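Local coordinates for protein 5-Carboxyvanillate Decarboxylase (PDB 4QRN) that probably removes the 5-carboxyl group of 5-carboxyvanillate, acting as a manganese-dependent decarboxylase of the amidohydrolase superfamily, at residues I50-R55 with Q117-L122; D123-L128 with T152-D157; V331-D336 with D344-M349. All coordinates share one frame; numbering follows the deposited sequence.

Contact 1: residues I50-R55 with Q117-L122; sequences IDVYLR and QPLHDL
This is a small, buried apolar contact in which helix 47-59 meets the loop that leads from strand 106-111 into helix 122-142. V52 and L119 carry it, reaching toward each other tip to tip. V52 has CG1 anti to its backbone N (chi1 173°), and this methyl touches the branch point of the leucine, with V52 CG1 3.9 Å from L119 CG. Both leucine methyls fall close around it: L119 CD1 lies 4.0 Å and L119 CD2 4.1 Å from V52 CG1. The same valine methyl sits 3.6 Å above one face of the R55 guanidinium, toward its rim, touching an arginine of its own helix as well as L119. Y53 joins more loosely. L119 CD1 approaches the edge of its ring, near the ring plane, 4.5 Å from Y53 CE1, while the phenol oxygen is hydrogen-bonded to the carbonyl of G115, upstream in the same loop. W70 and M66 of helix 64-75 pack against Y53, and its side chain is about 8 Å from the bound nitrobenzoate. The contact thus joins the helix following the first barrel strand to a strand-to-helix loop after the second, as expected of the distorted (beta/alpha)8 barrel of amidohydrolases.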
loop_
_atom_site.group_PDB
_atom_site.type_symbol
_atom_site.label_atom_id
_atom_site.label_comp_id
_atom_site.label_asym_id
_atom_site.label_seq_id
_atom_site.Cartn_x
_atom_site.Cartn_y
_atom_site.Cartn_z
ATOM N N ILE A 50 16.314 19.963 13.797
ATOM C CA ILE A 50 17.049 18.696 13.851
ATOM C C ILE A 50 17.677 18.506 15.245
ATOM O O ILE A 50 17.681 17.398 15.776
ATOM C CB ILE A 50 18.110 18.562 12.721
ATOM C CG1 ILE A 50 17.486 18.779 11.323
ATOM C CG2 ILE A 50 18.803 17.192 12.783
ATOM C CD1 ILE A 50 16.274 17.910 11.018
ATOM N N ASP A 51 18.186 19.587 15.841
ATOM C CA ASP A 51 18.742 19.479 17.189
ATOM C C ASP A 51 17.677 19.067 18.209
ATOM O O ASP A 51 17.982 18.338 19.151
ATOM C CB ASP A 51 19.366 20.805 17.614
ATOM C CG ASP A 51 20.670 21.096 16.915
ATOM O OD1 ASP A 51 21.237 20.191 16.272
ATOM O OD2 ASP A 51 21.119 22.254 17.019
ATOM N N VAL A 52 16.426 19.510 18.036
ATOM C CA VAL A 52 15.357 19.030 18.919
ATOM C C VAL A 52 15.138 17.531 18.722
ATOM O O VAL A 52 14.973 16.800 19.714
ATOM C CB VAL A 52 14.024 19.779 18.705
ATOM C CG1 VAL A 52 12.900 19.123 19.518
ATOM C CG2 VAL A 52 14.191 21.246 19.082
ATOM N N TYR A 53 15.164 17.045 17.480
ATOM C CA TYR A 53 15.031 15.607 17.292
ATOM C C TYR A 53 16.135 14.862 18.027
ATOM O O TYR A 53 15.894 13.844 18.679
ATOM C CB TYR A 53 15.107 15.250 15.815
ATOM C CG TYR A 53 14.041 15.856 14.909
ATOM C CD1 TYR A 53 12.838 16.384 15.407
ATOM C CD2 TYR A 53 14.259 15.893 13.546
ATOM C CE1 TYR A 53 11.879 16.916 14.555
ATOM C CE2 TYR A 53 13.313 16.410 12.682
ATOM C CZ TYR A 53 12.140 16.917 13.184
ATOM O OH TYR A 53 11.222 17.423 12.290
ATOM N N LEU A 54 17.369 15.350 17.925
ATOM C CA LEU A 54 18.474 14.692 18.621
ATOM C C LEU A 54 18.272 14.718 20.140
ATOM O O LEU A 54 18.559 13.741 20.829
ATOM C CB LEU A 54 19.808 15.340 18.236
ATOM C CG LEU A 54 20.283 15.022 16.810
ATOM C CD1 LEU A 54 21.469 15.901 16.423
ATOM C CD2 LEU A 54 20.639 13.545 16.624
ATOM N N ARG A 55 17.771 15.830 20.657
ATOM C CA ARG A 55 17.476 15.933 22.083
ATOM C C ARG A 55 16.436 14.897 22.501
ATOM O O ARG A 55 16.578 14.254 23.552
ATOM C CB ARG A 55 16.982 17.349 22.394
ATOM C CG ARG A 55 16.780 17.633 23.872
ATOM C CD ARG A 55 16.072 18.960 24.043
ATOM N NE ARG A 55 14.635 18.836 23.820
ATOM C CZ ARG A 55 13.864 19.794 23.320
ATOM N NH1 ARG A 55 14.376 20.940 22.894
ATOM N NH2 ARG A 55 12.558 19.603 23.209
ATOM N N GLN A 117 5.552 18.426 14.457
ATOM C CA GLN A 117 4.417 17.635 14.901
ATOM C C GLN A 117 4.690 16.717 16.102
ATOM O O GLN A 117 3.817 16.555 16.944
ATOM C CB GLN A 117 3.814 16.867 13.713
ATOM C CG GLN A 117 3.377 17.857 12.629
ATOM C CD GLN A 117 2.856 17.253 11.362
ATOM O OE1 GLN A 117 3.057 17.850 10.301
ATOM N NE2 GLN A 117 2.184 16.107 11.432
ATOM N N PRO A 118 5.908 16.141 16.216
ATOM C CA PRO A 118 6.128 15.231 17.355
ATOM C C PRO A 118 6.387 15.932 18.693
ATOM O O PRO A 118 6.482 15.240 19.714
ATOM C CB PRO A 118 7.387 14.457 16.948
ATOM C CG PRO A 118 7.476 14.603 15.474
ATOM C CD PRO A 118 6.949 15.982 15.183
ATOM N N LEU A 119 6.572 17.251 18.678
ATOM C CA LEU A 119 7.058 17.953 19.869
ATOM C C LEU A 119 5.988 18.024 20.941
ATOM O O LEU A 119 4.826 18.390 20.684
ATOM C CB LEU A 119 7.536 19.347 19.497
ATOM C CG LEU A 119 8.998 19.450 19.047
ATOM C CD1 LEU A 119 9.341 18.539 17.877
ATOM C CD2 LEU A 119 9.315 20.897 18.720
ATOM N N HIS A 120 6.385 17.675 22.158
ATOM C CA HIS A 120 5.465 17.646 23.281
ATOM C C HIS A 120 5.174 19.014 23.903
ATOM O O HIS A 120 4.099 19.229 24.473
ATOM C CB HIS A 120 6.012 16.686 24.328
ATOM C CG HIS A 120 6.172 15.290 23.805
ATOM N ND1 HIS A 120 7.398 14.722 23.517
ATOM C CD2 HIS A 120 5.245 14.380 23.424
ATOM C CE1 HIS A 120 7.217 13.500 23.044
ATOM N NE2 HIS A 120 5.919 13.265 22.986
ATOM N N ASP A 121 6.129 19.934 23.809
ATOM C CA ASP A 121 5.957 21.273 24.371
ATOM C C ASP A 121 5.322 22.174 23.314
ATOM O O ASP A 121 5.950 22.495 22.300
ATOM C CB ASP A 121 7.310 21.827 24.812
ATOM C CG ASP A 121 7.186 23.128 25.578
ATOM O OD1 ASP A 121 6.785 24.136 24.974
ATOM O OD2 ASP A 121 7.494 23.142 26.788
ATOM N N LEU A 122 4.071 22.576 23.534
ATOM C CA LEU A 122 3.314 23.321 22.525
ATOM C C LEU A 122 3.943 24.669 22.232
ATOM O O LEU A 122 3.947 25.103 21.089
ATOM C CB LEU A 122 1.842 23.474 22.938
ATOM C CG LEU A 122 0.928 22.319 22.477
ATOM C CD1 LEU A 122 1.460 20.961 22.915
ATOM C CD2 LEU A 122 -0.504 22.517 22.967
#

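Contact 2: residues D123-L128 with T152-D157; sequences DEARTL and TVAPQD
The R126 guanidinium takes D157 at its edge: NH1 donates to D157 OD2 at 2.8 Å, with the oxygen tilted somewhat out of the guanidinium plane. The two flat groups stand nearly upright to one another, their planes 83° apart, and OD2 is met on its anti side, so this salt bridge is a single bent bond (N-H...O 138°) and not a paired, coplanar one. A bend at chi3 (-66°) turns the arginine tip across to the loop, bringing R126 CD within 3.6 Å of the same D157 OD2. NH2 faces D123, one helical turn back, in a salt bridge whose modelled length is too short to trust. D157's other oxygen, OD1, caps the backbone N of W160, so R126 grips a carboxylate already committed to a helix start. A leucine in place of R126 would probably leave D157 OD2 without its charge partner, loosening the link between the loop and helix 122-142. Deeper in, A125 CB packs on A154 CB at 4.2 Å, where the small residues bring helix and loop close. A154 to D157 form a type I beta turn running into the N-cap of helix 158-170, tied to helix 122-142 by the R126-D157 salt bridge.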
loop_
_atom_site.group_PDB
_atom_site.type_symbol
_atom_site.label_atom_id
_atom_site.label_comp_id
_atom_site.label_asym_id
_atom_site.label_seq_id
_atom_site.Cartn_x
_atom_site.Cartn_y
_atom_site.Cartn_z
ATOM N N ASP A 123 4.464 25.341 23.249
ATOM C CA ASP A 123 5.140 26.615 23.029
ATOM C C ASP A 123 6.336 26.431 22.110
ATOM O O ASP A 123 6.572 27.232 21.199
ATOM C CB ASP A 123 5.636 27.209 24.358
ATOM C CG ASP A 123 4.536 27.878 25.170
ATOM O OD1 ASP A 123 3.510 28.301 24.596
ATOM O OD2 ASP A 123 4.715 27.993 26.401
ATOM N N GLU A 124 7.111 25.383 22.372
ATOM C CA GLU A 124 8.287 25.109 21.558
ATOM C C GLU A 124 7.865 24.802 20.125
ATOM O O GLU A 124 8.482 25.300 19.175
ATOM C CB GLU A 124 9.107 23.946 22.129
ATOM C CG GLU A 124 10.435 23.785 21.419
ATOM C CD GLU A 124 11.298 22.686 21.986
ATOM O OE1 GLU A 124 10.753 21.669 22.463
ATOM O OE2 GLU A 124 12.533 22.848 21.953
ATOM N N ALA A 125 6.813 23.997 19.958
ATOM C CA ALA A 125 6.354 23.661 18.617
ATOM C C ALA A 125 5.917 24.908 17.849
ATOM O O ALA A 125 6.321 25.105 16.691
ATOM C CB ALA A 125 5.243 22.643 18.680
ATOM N N ARG A 126 5.100 25.753 18.476
ATOM C CA ARG A 126 4.658 26.973 17.818
ATOM C C ARG A 126 5.837 27.888 17.499
ATOM O O ARG A 126 5.903 28.485 16.415
ATOM C CB ARG A 126 3.641 27.707 18.679
ATOM C CG ARG A 126 2.322 26.945 18.845
ATOM C CD ARG A 126 1.306 27.740 19.629
ATOM N NE ARG A 126 1.736 27.941 21.003
ATOM C CZ ARG A 126 1.181 27.385 22.079
ATOM N NH1 ARG A 126 0.152 26.550 21.977
ATOM N NH2 ARG A 126 1.677 27.662 23.269
ATOM N N THR A 127 6.773 28.019 18.431
ATOM C CA THR A 127 7.895 28.909 18.233
ATOM C C THR A 127 8.788 28.446 17.091
ATOM O O THR A 127 9.191 29.231 16.235
ATOM C CB THR A 127 8.695 29.015 19.530
ATOM O OG1 THR A 127 7.874 29.636 20.530
ATOM C CG2 THR A 127 9.953 29.856 19.359
ATOM N N LEU A 128 9.094 27.151 17.065
ATOM C CA LEU A 128 9.982 26.643 16.033
ATOM C C LEU A 128 9.302 26.617 14.670
ATOM O O LEU A 128 9.959 26.825 13.665
ATOM C CB LEU A 128 10.529 25.258 16.405
ATOM C CG LEU A 128 11.494 25.290 17.599
ATOM C CD1 LEU A 128 11.960 23.889 17.891
ATOM C CD2 LEU A 128 12.689 26.233 17.380
ATOM N N THR A 152 4.490 25.226 7.419
ATOM C CA THR A 152 4.452 24.141 8.393
ATOM C C THR A 152 3.609 24.572 9.585
ATOM O O THR A 152 3.590 25.765 9.934
ATOM C CB THR A 152 5.903 23.731 8.817
ATOM O OG1 THR A 152 5.943 22.362 9.213
ATOM C CG2 THR A 152 6.473 24.581 9.942
ATOM N N VAL A 153 2.898 23.627 10.185
ATOM C CA VAL A 153 2.021 23.953 11.299
ATOM C C VAL A 153 2.246 22.969 12.457
ATOM O O VAL A 153 3.135 22.122 12.421
ATOM C CB VAL A 153 0.522 24.059 10.868
ATOM C CG1 VAL A 153 0.341 25.163 9.822
ATOM C CG2 VAL A 153 -0.034 22.722 10.365
ATOM N N ALA A 154 1.438 23.135 13.507
ATOM C CA ALA A 154 1.559 22.349 14.728
ATOM C C ALA A 154 0.168 21.864 15.087
ATOM O O ALA A 154 -0.520 22.491 15.878
ATOM C CB ALA A 154 2.173 23.198 15.859
ATOM N N PRO A 155 -0.286 20.752 14.486
ATOM C CA PRO A 155 -1.681 20.326 14.660
ATOM C C PRO A 155 -2.017 19.978 16.090
ATOM O O PRO A 155 -3.201 19.887 16.416
ATOM C CB PRO A 155 -1.802 19.120 13.725
ATOM C CG PRO A 155 -0.742 19.364 12.682
ATOM C CD PRO A 155 0.405 19.916 13.480
ATOM N N GLN A 156 -1.011 19.797 16.939
ATOM C CA GLN A 156 -1.257 19.723 18.376
ATOM C C GLN A 156 -2.060 20.916 18.880
ATOM O O GLN A 156 -2.747 20.825 19.905
ATOM C CB GLN A 156 0.044 19.812 19.196
ATOM C CG GLN A 156 1.186 18.889 18.893
ATOM C CD GLN A 156 2.187 19.486 17.916
ATOM O OE1 GLN A 156 1.826 19.885 16.811
ATOM N NE2 GLN A 156 3.464 19.524 18.310
ATOM N N ASP A 157 -1.950 22.053 18.177
ATOM C CA ASP A 157 -2.728 23.269 18.445
ATOM C C ASP A 157 -3.451 23.680 17.149
ATOM O O ASP A 157 -2.934 24.469 16.343
ATOM C CB ASP A 157 -1.817 24.398 18.939
ATOM C CG ASP A 157 -2.584 25.625 19.396
ATOM O OD1 ASP A 157 -3.769 25.775 19.028
ATOM O OD2 ASP A 157 -1.976 26.449 20.116
#

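Contact 3: residues V331-D336 with D344-M349; sequences VMYAMD and DEVRAM. With MN (manganese (II) ion), chain E; 1DF (4-hydroxy-3-methoxy-5-nitrobenzoic acid), chain F.
The manganese site takes D336 from the end of a short chain run whose Y333 and M335 pack on V346 of helix 343-350. D336 OD1 binds the manganese at 2.1 Å; E41, H210, a water and the inhibitor complete the sphere, the inhibitor chelating through its phenolic O3 and nitro O11, each 2.1 Å from the metal. H263 is hydrogen-bonded to the second carboxylate oxygen, and E42 takes up the backbone N of both M335 and D336, second-shell bonds consistent with fixing how D336 is presented to the metal. Behind it, one valine methyl serves two partners. V346 CG2 lies 3.6 Å from Y333 OH, the two side chains crossing at about a right angle, and also 3.6 Å from M335 CE. The methionine runs out extended until chi3 (-86°) turns its methyl toward the helix. Y333 CE1 rests 4.3 Å from M349 CG. A water bridges the pieces, donating to M335 O (2.9 Å) and to E345 OE1 (3.0 Å). Among its neighbours, strand 331-332 pairs with strand 306-309, Y333 bonds T40 of strand 38-44 through its backbone, and M349 touches F363 of helix 356-370 and I319 of helix 316-326.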
loop_
_atom_site.group_PDB
_atom_site.type_symbol
_atom_site.label_atom_id
_atom_site.label_comp_id
_atom_site.label_asym_id
_atom_site.label_seq_id
_atom_site.Cartn_x
_atom_site.Cartn_y
_atom_site.Cartn_z
ATOM N N VAL A 331 -2.153 15.296 -12.049
ATOM C CA VAL A 331 -0.897 14.606 -11.756
ATOM C C VAL A 331 0.253 15.550 -12.105
ATOM O O VAL A 331 0.333 16.047 -13.237
ATOM C CB VAL A 331 -0.789 13.288 -12.556
ATOM C CG1 VAL A 331 0.527 12.584 -12.269
ATOM C CG2 VAL A 331 -1.992 12.398 -12.268
ATOM N N MET A 332 1.149 15.770 -11.140
ATOM C CA MET A 332 2.226 16.756 -11.234
ATOM C C MET A 332 3.578 16.116 -10.993
ATOM O O MET A 332 3.717 15.177 -10.203
ATOM C CB MET A 332 2.003 17.836 -10.143
ATOM C CG MET A 332 0.796 18.706 -10.424
ATOM S SD MET A 332 0.384 19.802 -9.052
ATOM C CE MET A 332 -0.422 18.649 -7.930
ATOM N N TYR A 333 4.588 16.699 -11.617
ATOM C CA TYR A 333 5.964 16.336 -11.377
ATOM C C TYR A 333 6.441 16.804 -10.001
ATOM O O TYR A 333 6.149 17.923 -9.571
ATOM C CB TYR A 333 6.849 16.975 -12.458
ATOM C CG TYR A 333 8.332 16.775 -12.197
ATOM C CD1 TYR A 333 8.919 15.517 -12.337
ATOM C CD2 TYR A 333 9.132 17.819 -11.766
ATOM C CE1 TYR A 333 10.262 15.322 -12.047
ATOM C CE2 TYR A 333 10.461 17.632 -11.471
ATOM C CZ TYR A 333 11.030 16.379 -11.596
ATOM O OH TYR A 333 12.365 16.241 -11.283
ATOM N N ALA A 334 7.225 15.947 -9.342
ATOM C CA ALA A 334 7.965 16.317 -8.133
ATOM C C ALA A 334 9.247 15.514 -8.124
ATOM O O ALA A 334 9.283 14.368 -8.588
ATOM C CB ALA A 334 7.171 16.020 -6.866
ATOM N N MET A 335 10.295 16.119 -7.562
ATOM C CA MET A 335 11.590 15.465 -7.462
ATOM C C MET A 335 11.830 14.756 -6.104
ATOM O O MET A 335 12.486 13.722 -6.065
ATOM C CB MET A 335 12.696 16.488 -7.736
ATOM C CG MET A 335 14.088 15.938 -7.556
ATOM S SD MET A 335 15.388 17.111 -7.943
ATOM C CE MET A 335 15.564 16.885 -9.708
ATOM N N ASP A 336 11.345 15.337 -5.000
ATOM C CA ASP A 336 11.680 14.846 -3.656
ATOM C C ASP A 336 13.156 15.155 -3.356
ATOM O O ASP A 336 13.823 14.412 -2.630
ATOM C CB ASP A 336 11.326 13.340 -3.467
ATOM C CG ASP A 336 10.468 13.060 -2.211
ATOM O OD1 ASP A 336 10.496 13.875 -1.236
ATOM O OD2 ASP A 336 9.785 12.000 -2.223
ATOM N N ASP A 344 19.353 11.600 -13.854
ATOM C CA ASP A 344 18.818 10.656 -14.833
ATOM C C ASP A 344 17.303 10.511 -14.731
ATOM O O ASP A 344 16.666 10.165 -15.727
ATOM C CB ASP A 344 19.484 9.281 -14.687
ATOM C CG ASP A 344 20.844 9.208 -15.325
ATOM O OD1 ASP A 344 21.175 10.038 -16.188
ATOM O OD2 ASP A 344 21.566 8.261 -14.989
ATOM N N GLU A 345 16.708 10.743 -13.565
ATOM C CA GLU A 345 15.242 10.697 -13.463
ATOM C C GLU A 345 14.628 11.844 -14.254
ATOM O O GLU A 345 13.622 11.640 -14.925
ATOM C CB GLU A 345 14.799 10.717 -12.001
ATOM C CG GLU A 345 15.075 9.403 -11.315
ATOM C CD GLU A 345 14.577 9.314 -9.881
ATOM O OE1 GLU A 345 14.176 10.345 -9.288
ATOM O OE2 GLU A 345 14.598 8.168 -9.367
ATOM N N VAL A 346 15.205 13.035 -14.152
ATOM C CA VAL A 346 14.684 14.155 -14.914
ATOM C C VAL A 346 14.769 13.831 -16.407
ATOM O O VAL A 346 13.834 14.086 -17.158
ATOM C CB VAL A 346 15.421 15.475 -14.595
ATOM C CG1 VAL A 346 14.738 16.627 -15.318
ATOM C CG2 VAL A 346 15.437 15.734 -13.081
ATOM N N ARG A 347 15.896 13.255 -16.851
ATOM C CA ARG A 347 16.045 12.899 -18.249
ATOM C C ARG A 347 14.978 11.909 -18.686
ATOM O O ARG A 347 14.428 12.016 -19.798
ATOM C CB ARG A 347 17.445 12.343 -18.520
ATOM C CG ARG A 347 18.522 13.346 -18.241
ATOM C CD ARG A 347 19.932 12.850 -18.651
ATOM N NE ARG A 347 20.917 13.884 -18.300
ATOM C CZ ARG A 347 21.707 13.863 -17.226
ATOM N NH1 ARG A 347 21.742 12.825 -16.398
ATOM N NH2 ARG A 347 22.495 14.893 -16.987
ATOM N N ALA A 348 14.709 10.913 -17.862
ATOM C CA ALA A 348 13.696 9.927 -18.218
ATOM C C ALA A 348 12.328 10.592 -18.335
ATOM O O ALA A 348 11.555 10.291 -19.250
ATOM C CB ALA A 348 13.660 8.803 -17.198
ATOM N N MET A 349 12.014 11.482 -17.407
ATOM C CA MET A 349 10.722 12.164 -17.435
ATOM C C MET A 349 10.597 13.045 -18.679
ATOM O O MET A 349 9.543 13.073 -19.321
ATOM C CB MET A 349 10.506 12.964 -16.138
ATOM C CG MET A 349 10.475 12.106 -14.865
ATOM S SD MET A 349 9.124 10.903 -14.837
ATOM C CE MET A 349 9.849 9.466 -15.616
HETATM MN MN MN E . 9.256 14.006 0.458
HETATM C C1 1DF F . 12.768 10.244 2.692
HETATM C CO1 1DF F . 11.956 10.306 1.595
HETATM C CO2 1DF F . 12.578 11.168 3.743
HETATM C CM1 1DF F . 11.020 11.394 1.558
HETATM C CM2 1DF F . 11.765 12.273 3.594
HETATM O OM 1DF F . 11.584 13.223 4.559
HETATM C CZ 1DF F . 11.047 12.482 2.425
HETATM C CC 1DF F . 13.796 9.185 2.850
HETATM C CV 1DF F . 12.074 12.924 5.867
HETATM O O1 1DF F . 14.331 8.694 1.772
HETATM O O2 1DF F . 14.114 8.833 3.991
HETATM O O3 1DF F . 10.408 13.590 2.185
HETATM N N 1DF F . 9.847 11.167 0.646
HETATM O O11 1DF F . 8.914 11.919 0.601
HETATM O O22 1DF F . 9.796 10.061 0.038
HETATM O O HOH W 1 11.949 11.394 -7.642
HETATM O O HOH W 2 9.754 16.135 0.328
#

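Contacts 1 and 2 are one continuous patch, their centres 10 Å apart. R55 NH1 of helix 47-59 makes a 2.8 Å salt bridge to E124 OE2 of helix 122-142, V52 CG2 packs 3.7 Å from L128 CD1, and L119 O probably accepts a hydrogen bond from Q156 NE2 at 3.0 Å. L119 is thus shared: its side chain meets V52 in contact 1 and its carbonyl meets Q156 of contact 2. Contact 3 lies across the chain's centre, 32 Å from either by centres and about 14 Å by nearest atoms, touching neither. It alone supplies a manganese ligand; contact 1 comes near the pocket through the side chain of Y53, about 12 Å from the manganese, and contact 2 lies away from the site.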